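Local coordinates for protein spherulin-3A (PDB 1HDF) that serves as a calcium-loaded, dimeric structural protein of the slime mould Physarum polycephalum, built on the beta/gamma-crystallin domain fold, at residues V34-S48 against R85-A97. Residues are numbered along the deposited sequence; the frame is centred on the assembly and turned at random.
Sequences VYDFRSVSGLNDVVS and RNLNDAISSMIVA. With CA (calcium ion), chain D; CA (calcium ion), chain C.
Asp-45 and Asp-89 touch, Asp-45 O against Asp-89 CB, and each sends its carboxylate to a different calcium of the paired sites in a beta/gamma-crystallin domain, where the loops of its two Greek keys exchange ligands. One calcium takes Asp-45 OD1 (2.5 Å), Ala-90 O and Ser-92 OG; the other takes Asp-89 OD1 (2.3 Å), Val-46 O and Ser-48 OG. Lys-62 O and Lys-19 O, respectively, join them with waters. Aspartate supplies negative charge, and serine a small neutral oxygen.

Among the hydrogen bonds, Asn-44 ND2 donates to Ser-92 OG (2.7 Å), which lies in the amide plane, while Asn-88 ND2 donates likewise to Ser-48 OG, at 2.8 Å. Each asparagine thus probably orients a calcium-binding hydroxyl from the second shell. Val-34 and Met-94 form an antiparallel hydrogen-bonded pair. The Phe-37 backbone N bonds almost straight (175°) to Ser-92 O, from above the carbonyl plane.

Apolar packing centres on Phe-37, whose flat ring suits a slot between Leu-43 CD1 on one face and Ser-93 N on the other. Its CE2 meets Ile-91 CG2 at 3.5 Å. An alanine here is likely to leave Ile-91 and the CB of Met-94 facing a gap. At the far end of the ring, Phe-37 CZ lies 3.6 Å from Met-94 CB.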
ATOM      1  N   VAL A  34       4.767   4.728  -8.862  1.00 12.66           N
ATOM      2  CA  VAL A  34       5.190   3.923  -9.998  1.00 11.76           C
ATOM      3  C   VAL A  34       6.706   4.034 -10.022  1.00 11.41           C
ATOM      4  O   VAL A  34       7.240   5.068 -10.424  1.00 12.06           O
ATOM      5  CB  VAL A  34       4.602   4.465 -11.321  1.00 12.71           C
ATOM      6  CG1 VAL A  34       5.120   3.642 -12.510  1.00 10.71           C
ATOM      7  CG2 VAL A  34       3.076   4.423 -11.261  1.00 11.29           C
ATOM      8  N   TYR A  35       7.395   2.979  -9.584  1.00 11.09           N
ATOM      9  CA  TYR A  35       8.861   2.997  -9.520  1.00 12.94           C
ATOM     10  C   TYR A  35       9.578   2.776 -10.837  1.00 12.73           C
ATOM     11  O   TYR A  35      10.802   2.895 -10.906  1.00 13.44           O
ATOM     12  CB  TYR A  35       9.370   1.995  -8.476  1.00 13.62           C
ATOM     13  CG  TYR A  35       9.071   0.547  -8.789  1.00 15.93           C
ATOM     14  CD1 TYR A  35       9.853  -0.174  -9.693  1.00 17.83           C
ATOM     15  CD2 TYR A  35       7.997  -0.103  -8.185  1.00 16.35           C
ATOM     16  CE1 TYR A  35       9.571  -1.516  -9.985  1.00 19.34           C
ATOM     17  CE2 TYR A  35       7.702  -1.437  -8.471  1.00 17.46           C
ATOM     18  CZ  TYR A  35       8.487  -2.139  -9.366  1.00 19.61           C
ATOM     19  OH  TYR A  35       8.191  -3.459  -9.630  1.00 18.95           O
ATOM     20  N   ASP A  36       8.825   2.459 -11.885  1.00 14.06           N
ATOM     21  CA  ASP A  36       9.425   2.261 -13.205  1.00 14.22           C
ATOM     22  C   ASP A  36       8.388   2.436 -14.310  1.00 14.11           C
ATOM     23  O   ASP A  36       7.582   1.547 -14.572  1.00 12.93           O
ATOM     24  CB  ASP A  36      10.062   0.875 -13.323  1.00 14.75           C
ATOM     25  CG  ASP A  36      11.038   0.784 -14.488  1.00 15.67           C
ATOM     26  OD1 ASP A  36      10.978   1.638 -15.402  1.00 14.47           O
ATOM     27  OD2 ASP A  36      11.868  -0.149 -14.498  1.00 18.21           O
ATOM     28  N   PHE A  37       8.422   3.600 -14.949  1.00 14.71           N
ATOM     29  CA  PHE A  37       7.506   3.929 -16.035  1.00 14.90           C
ATOM     30  C   PHE A  37       7.622   2.926 -17.182  1.00 15.27           C
ATOM     31  O   PHE A  37       6.809   2.924 -18.108  1.00 14.35           O
ATOM     32  CB  PHE A  37       7.796   5.345 -16.534  1.00 14.72           C
ATOM     33  CG  PHE A  37       7.133   6.419 -15.725  1.00 14.14           C
ATOM     34  CD1 PHE A  37       6.880   6.240 -14.370  1.00 14.40           C
ATOM     35  CD2 PHE A  37       6.751   7.613 -16.322  1.00 14.42           C
ATOM     36  CE1 PHE A  37       6.250   7.236 -13.620  1.00 13.43           C
ATOM     37  CE2 PHE A  37       6.123   8.614 -15.582  1.00 14.44           C
ATOM     38  CZ  PHE A  37       5.871   8.422 -14.227  1.00 14.92           C
ATOM     39  N   ARG A  38       8.641   2.078 -17.106  1.00 15.27           N
ATOM     40  CA  ARG A  38       8.873   1.050 -18.112  1.00 16.33           C
ATOM     41  C   ARG A  38       7.815  -0.044 -18.016  1.00 15.85           C
ATOM     42  O   ARG A  38       7.630  -0.821 -18.952  1.00 15.75           O
ATOM     43  CB  ARG A  38      10.246   0.413 -17.905  1.00 16.62           C
ATOM     44  CG  ARG A  38      11.295   0.801 -18.913  1.00 17.92           C
ATOM     45  CD  ARG A  38      11.944   2.104 -18.588  1.00 19.80           C
ATOM     46  NE  ARG A  38      13.391   1.963 -18.468  1.00 22.14           N
ATOM     47  CZ  ARG A  38      14.003   1.322 -17.479  1.00 20.84           C
ATOM     48  NH1 ARG A  38      13.297   0.758 -16.515  1.00 22.39           N
ATOM     49  NH2 ARG A  38      15.328   1.246 -17.457  1.00 21.05           N
ATOM     50  N   SER A  39       7.142  -0.113 -16.875  1.00 15.35           N
ATOM     51  CA  SER A  39       6.119  -1.124 -16.655  1.00 15.91           C
ATOM     52  C   SER A  39       4.864  -0.817 -17.454  1.00 15.67           C
ATOM     53  O   SER A  39       3.974  -1.662 -17.563  1.00 16.77           O
ATOM     54  CB  SER A  39       5.776  -1.217 -15.164  1.00 15.96           C
ATOM     55  OG  SER A  39       5.347   0.038 -14.661  1.00 17.10           O
ATOM     56  N   VAL A  40       4.794   0.395 -18.002  1.00 15.13           N
ATOM     57  CA  VAL A  40       3.650   0.824 -18.814  1.00 14.55           C
ATOM     58  C   VAL A  40       4.165   1.124 -20.224  1.00 14.37           C
ATOM     59  O   VAL A  40       4.963   2.035 -20.422  1.00 12.71           O
ATOM     60  CB  VAL A  40       2.987   2.095 -18.228  1.00 15.22           C
ATOM     61  CG1 VAL A  40       1.792   2.507 -19.083  1.00 14.53           C
ATOM     62  CG2 VAL A  40       2.551   1.842 -16.788  1.00 15.05           C
ATOM     63  N   SER A  41       3.714   0.342 -21.200  1.00 14.80           N
ATOM     64  CA  SER A  41       4.149   0.511 -22.584  1.00 14.36           C
ATOM     65  C   SER A  41       4.055   1.948 -23.096  1.00 13.95           C
ATOM     66  O   SER A  41       2.989   2.574 -23.051  1.00 14.68           O
ATOM     67  CB  SER A  41       3.341  -0.411 -23.505  1.00 15.61           C
ATOM     68  OG  SER A  41       3.910  -0.451 -24.810  1.00 13.85           O
ATOM     69  N   GLY A  42       5.182   2.458 -23.582  1.00 12.76           N
ATOM     70  CA  GLY A  42       5.237   3.805 -24.123  1.00 13.21           C
ATOM     71  C   GLY A  42       5.149   4.968 -23.144  1.00 13.44           C
ATOM     72  O   GLY A  42       5.014   6.112 -23.571  1.00 13.84           O
ATOM     73  N   LEU A  43       5.239   4.697 -21.844  1.00 13.22           N
ATOM     74  CA  LEU A  43       5.140   5.750 -20.835  1.00 13.16           C
ATOM     75  C   LEU A  43       6.486   6.395 -20.546  1.00 13.24           C
ATOM     76  O   LEU A  43       6.586   7.615 -20.396  1.00 13.27           O
ATOM     77  CB  LEU A  43       4.589   5.179 -19.527  1.00 13.58           C
ATOM     78  CG  LEU A  43       3.808   6.082 -18.565  1.00 14.48           C
ATOM     79  CD1 LEU A  43       3.868   5.473 -17.165  1.00 13.09           C
ATOM     80  CD2 LEU A  43       4.378   7.478 -18.545  1.00 13.47           C
ATOM     81  N   ASN A  44       7.521   5.572 -20.463  1.00 13.60           N
ATOM     82  CA  ASN A  44       8.858   6.061 -20.155  1.00 13.89           C
ATOM     83  C   ASN A  44       9.390   7.112 -21.114  1.00 14.13           C
ATOM     84  O   ASN A  44       9.266   6.987 -22.330  1.00 14.43           O
ATOM     85  CB  ASN A  44       9.860   4.909 -20.118  1.00 14.36           C
ATOM     86  CG  ASN A  44      11.160   5.302 -19.440  1.00 15.33           C
ATOM     87  OD1 ASN A  44      12.244   4.873 -19.838  1.00 14.15           O
ATOM     88  ND2 ASN A  44      11.054   6.121 -18.398  1.00 15.55           N
ATOM     89  N   ASP A  45       9.995   8.143 -20.538  1.00 14.34           N
ATOM     90  CA  ASP A  45      10.602   9.232 -21.283  1.00 14.40           C
ATOM     91  C   ASP A  45       9.778   9.934 -22.359  1.00 14.55           C
ATOM     92  O   ASP A  45      10.346  10.386 -23.351  1.00 13.49           O
ATOM     93  CB  ASP A  45      11.919   8.748 -21.903  1.00 15.53           C
ATOM     94  CG  ASP A  45      12.963   8.397 -20.854  1.00 17.35           C
ATOM     95  OD1 ASP A  45      12.802   8.828 -19.692  1.00 18.48           O
ATOM     96  OD2 ASP A  45      13.950   7.707 -21.190  1.00 17.74           O
ATOM     97  N   VAL A  46       8.461  10.043 -22.182  1.00 14.67           N
ATOM     98  CA  VAL A  46       7.643  10.742 -23.182  1.00 14.64           C
ATOM     99  C   VAL A  46       6.753  11.844 -22.614  1.00 14.59           C
ATOM    100  O   VAL A  46       6.179  12.624 -23.367  1.00 14.10           O
ATOM    101  CB  VAL A  46       6.726   9.773 -23.980  1.00 15.28           C
ATOM    102  CG1 VAL A  46       7.563   8.626 -24.568  1.00 13.90           C
ATOM    103  CG2 VAL A  46       5.597   9.261 -23.095  1.00 12.85           C
ATOM    104  N   VAL A  47       6.643  11.910 -21.290  1.00 13.94           N
ATOM    105  CA  VAL A  47       5.797  12.908 -20.638  1.00 12.88           C
ATOM    106  C   VAL A  47       6.270  14.346 -20.872  1.00 12.97           C
ATOM    107  O   VAL A  47       7.443  14.660 -20.700  1.00 13.49           O
ATOM    108  CB  VAL A  47       5.697  12.631 -19.114  1.00 11.92           C
ATOM    109  CG1 VAL A  47       4.833  13.683 -18.434  1.00  9.59           C
ATOM    110  CG2 VAL A  47       5.104  11.251 -18.888  1.00  9.49           C
ATOM    111  N   SER A  48       5.342  15.217 -21.255  1.00 12.81           N
ATOM    112  CA  SER A  48       5.680  16.605 -21.522  1.00 12.67           C
ATOM    113  C   SER A  48       4.892  17.628 -20.706  1.00 12.36           C
ATOM    114  O   SER A  48       5.346  18.755 -20.547  1.00 11.65           O
ATOM    115  CB  SER A  48       5.521  16.886 -23.014  1.00 13.06           C
ATOM    116  OG  SER A  48       6.419  16.070 -23.751  1.00 13.72           O
ATOM    117  N   ARG A  85      11.245  22.687 -16.529  1.00 14.40           N
ATOM    118  CA  ARG A  85      11.804  22.142 -15.295  1.00 14.15           C
ATOM    119  C   ARG A  85      12.910  21.127 -15.606  1.00 14.01           C
ATOM    120  O   ARG A  85      13.282  20.330 -14.750  1.00 12.91           O
ATOM    121  CB  ARG A  85      10.709  21.468 -14.457  1.00 14.55           C
ATOM    122  CG  ARG A  85       9.468  22.326 -14.210  1.00 16.44           C
ATOM    123  CD  ARG A  85       9.814  23.659 -13.539  1.00 18.31           C
ATOM    124  NE  ARG A  85      10.421  23.492 -12.217  1.00 18.80           N
ATOM    125  CZ  ARG A  85       9.763  23.127 -11.117  1.00 19.64           C
ATOM    126  NH1 ARG A  85       8.456  22.883 -11.153  1.00 18.80           N
ATOM    127  NH2 ARG A  85      10.415  23.008  -9.970  1.00 19.78           N
ATOM    128  N   ASN A  86      13.419  21.162 -16.836  1.00 13.99           N
ATOM    129  CA  ASN A  86      14.486  20.263 -17.276  1.00 15.29           C
ATOM    130  C   ASN A  86      14.094  18.796 -17.224  1.00 15.72           C
ATOM    131  O   ASN A  86      14.960  17.928 -17.083  1.00 15.10           O
ATOM    132  CB  ASN A  86      15.739  20.455 -16.420  1.00 15.01           C
ATOM    133  CG  ASN A  86      16.213  21.883 -16.402  1.00 14.92           C
ATOM    134  OD1 ASN A  86      16.636  22.423 -17.426  1.00 14.24           O
ATOM    135  ND2 ASN A  86      16.141  22.513 -15.232  1.00 14.96           N
ATOM    136  N   LEU A  87      12.803  18.509 -17.354  1.00 16.25           N
ATOM    137  CA  LEU A  87      12.361  17.122 -17.304  1.00 16.65           C
ATOM    138  C   LEU A  87      11.444  16.676 -18.433  1.00 16.86           C
ATOM    139  O   LEU A  87      10.586  15.813 -18.235  1.00 18.48           O
ATOM    140  CB  LEU A  87      11.691  16.845 -15.956  1.00 16.77           C
ATOM    141  CG  LEU A  87      12.643  16.817 -14.757  1.00 17.54           C
ATOM    142  CD1 LEU A  87      11.854  16.672 -13.457  1.00 15.58           C
ATOM    143  CD2 LEU A  87      13.618  15.670 -14.925  1.00 16.40           C
ATOM    144  N   ASN A  88      11.615  17.251 -19.617  1.00 15.81           N
ATOM    145  CA  ASN A  88      10.782  16.862 -20.753  1.00 14.76           C
ATOM    146  C   ASN A  88      11.268  15.506 -21.270  1.00 14.25           C
ATOM    147  O   ASN A  88      12.473  15.252 -21.325  1.00 14.61           O
ATOM    148  CB  ASN A  88      10.879  17.910 -21.862  1.00 14.26           C
ATOM    149  CG  ASN A  88       9.875  17.675 -22.984  1.00 16.28           C
ATOM    150  OD1 ASN A  88      10.144  17.987 -24.141  1.00 15.50           O
ATOM    151  ND2 ASN A  88       8.712  17.134 -22.641  1.00 15.14           N
ATOM    152  N   ASP A  89      10.329  14.636 -21.638  1.00 14.35           N
ATOM    153  CA  ASP A  89      10.658  13.299 -22.144  1.00 14.82           C
ATOM    154  C   ASP A  89      11.787  12.638 -21.357  1.00 14.52           C
ATOM    155  O   ASP A  89      12.753  12.161 -21.949  1.00 14.24           O
ATOM    156  CB  ASP A  89      11.075  13.364 -23.621  1.00 13.54           C
ATOM    157  CG  ASP A  89      10.000  13.956 -24.506  1.00 13.81           C
ATOM    158  OD1 ASP A  89       8.803  13.759 -24.209  1.00 11.88           O
ATOM    159  OD2 ASP A  89      10.357  14.607 -25.510  1.00 12.23           O
ATOM    160  N   ALA A  90      11.672  12.595 -20.035  1.00 14.74           N
ATOM    161  CA  ALA A  90      12.739  11.997 -19.236  1.00 15.23           C
ATOM    162  C   ALA A  90      12.307  11.352 -17.930  1.00 15.97           C
ATOM    163  O   ALA A  90      13.112  10.683 -17.279  1.00 16.24           O
ATOM    164  CB  ALA A  90      13.810  13.041 -18.957  1.00 15.19           C
ATOM    165  N   ILE A  91      11.052  11.550 -17.539  1.00 16.42           N
ATOM    166  CA  ILE A  91      10.562  10.979 -16.289  1.00 16.78           C
ATOM    167  C   ILE A  91      10.490   9.466 -16.394  1.00 17.49           C
ATOM    168  O   ILE A  91       9.994   8.924 -17.385  1.00 17.92           O
ATOM    169  CB  ILE A  91       9.175  11.547 -15.930  1.00 17.62           C
ATOM    170  CG1 ILE A  91       9.283  13.065 -15.736  1.00 18.08           C
ATOM    171  CG2 ILE A  91       8.653  10.897 -14.653  1.00 18.23           C
ATOM    172  CD1 ILE A  91       7.963  13.747 -15.495  1.00 16.70           C
ATOM    173  N   SER A  92      10.993   8.780 -15.373  1.00 17.69           N
ATOM    174  CA  SER A  92      10.997   7.325 -15.385  1.00 16.71           C
ATOM    175  C   SER A  92      10.418   6.684 -14.129  1.00 16.89           C
ATOM    176  O   SER A  92      10.382   5.462 -14.016  1.00 16.18           O
ATOM    177  CB  SER A  92      12.417   6.820 -15.629  1.00 17.39           C
ATOM    178  OG  SER A  92      12.929   7.318 -16.858  1.00 16.29           O
ATOM    179  N   SER A  93       9.979   7.512 -13.185  1.00 16.29           N
ATOM    180  CA  SER A  93       9.359   7.032 -11.951  1.00 14.91           C
ATOM    181  C   SER A  93       8.646   8.214 -11.297  1.00 14.34           C
ATOM    182  O   SER A  93       8.930   9.370 -11.606  1.00 14.56           O
ATOM    183  CB  SER A  93      10.394   6.412 -10.989  1.00 13.47           C
ATOM    184  OG  SER A  93      11.360   7.343 -10.544  1.00 13.94           O
HETATM  185  N   MSE A  94       7.715   7.928 -10.399  1.00 13.41           N
HETATM  186  CA  MSE A  94       6.977   8.996  -9.763  1.00 13.03           C
HETATM  187  C   MSE A  94       6.287   8.525  -8.493  1.00 12.31           C
HETATM  188  O   MSE A  94       5.883   7.371  -8.394  1.00 12.12           O
HETATM  189  CB  MSE A  94       5.949   9.553 -10.758  1.00 14.22           C
HETATM  190  CG  MSE A  94       5.024  10.625 -10.204  1.00 15.57           C
HETATM  191 SE   MSE A  94       3.912  11.466 -11.565  1.00 20.41          SE
HETATM  192  CE  MSE A  94       2.558  10.108 -11.717  1.00 13.43           C
ATOM    193  N   ILE A  95       6.186   9.430  -7.524  1.00 11.99           N
ATOM    194  CA  ILE A  95       5.523   9.170  -6.248  1.00 11.02           C
ATOM    195  C   ILE A  95       4.328  10.115  -6.132  1.00 11.49           C
ATOM    196  O   ILE A  95       4.461  11.330  -6.328  1.00 11.39           O
ATOM    197  CB  ILE A  95       6.466   9.434  -5.039  1.00 10.40           C
ATOM    198  CG1 ILE A  95       7.526   8.334  -4.948  1.00 11.13           C
ATOM    199  CG2 ILE A  95       5.662   9.473  -3.752  1.00  9.87           C
ATOM    200  CD1 ILE A  95       8.555   8.553  -3.862  1.00 16.70           C
ATOM    201  N   VAL A  96       3.162   9.557  -5.839  1.00 10.65           N
ATOM    202  CA  VAL A  96       1.955  10.359  -5.677  1.00 10.19           C
ATOM    203  C   VAL A  96       1.528  10.197  -4.227  1.00 11.10           C
ATOM    204  O   VAL A  96       1.191   9.094  -3.793  1.00 10.62           O
ATOM    205  CB  VAL A  96       0.813   9.874  -6.597  1.00 10.49           C
ATOM    206  CG1 VAL A  96      -0.419  10.735  -6.379  1.00 10.39           C
ATOM    207  CG2 VAL A  96       1.250   9.929  -8.062  1.00  9.97           C
ATOM    208  N   ALA A  97       1.560  11.292  -3.476  1.00 11.07           N
ATOM    209  CA  ALA A  97       1.196  11.252  -2.064  1.00 11.27           C
ATOM    210  C   ALA A  97       0.105  12.256  -1.725  1.00 12.34           C
ATOM    211  O   ALA A  97       0.108  13.386  -2.217  1.00 13.43           O
ATOM    212  CB  ALA A  97       2.431  11.507  -1.208  1.00 10.58           C
TER
HETATM  213 CA    CA D1102      14.518   8.759 -17.868  1.00 24.82          CA
HETATM  214 CA    CA C1101       6.655  14.132 -24.941  1.00 17.92          CA
HETATM  215  O   HOH W   1      15.416   6.598 -19.079  1.00  3.17           O
HETATM  216  O   HOH W   2       9.214  13.730 -18.817  1.00 12.98           O
HETATM  217  O   HOH W   3       7.430  15.757 -26.864  1.00 26.58           O
HETATM  218  O   HOH W   4       7.106  12.306 -26.568  1.00  8.99           O
HETATM  219  O   HOH W   5      16.786   7.429 -17.109  1.00 27.04           O
HETATM  220  O   HOH W   6      16.423  10.366 -19.097  1.00 21.03           O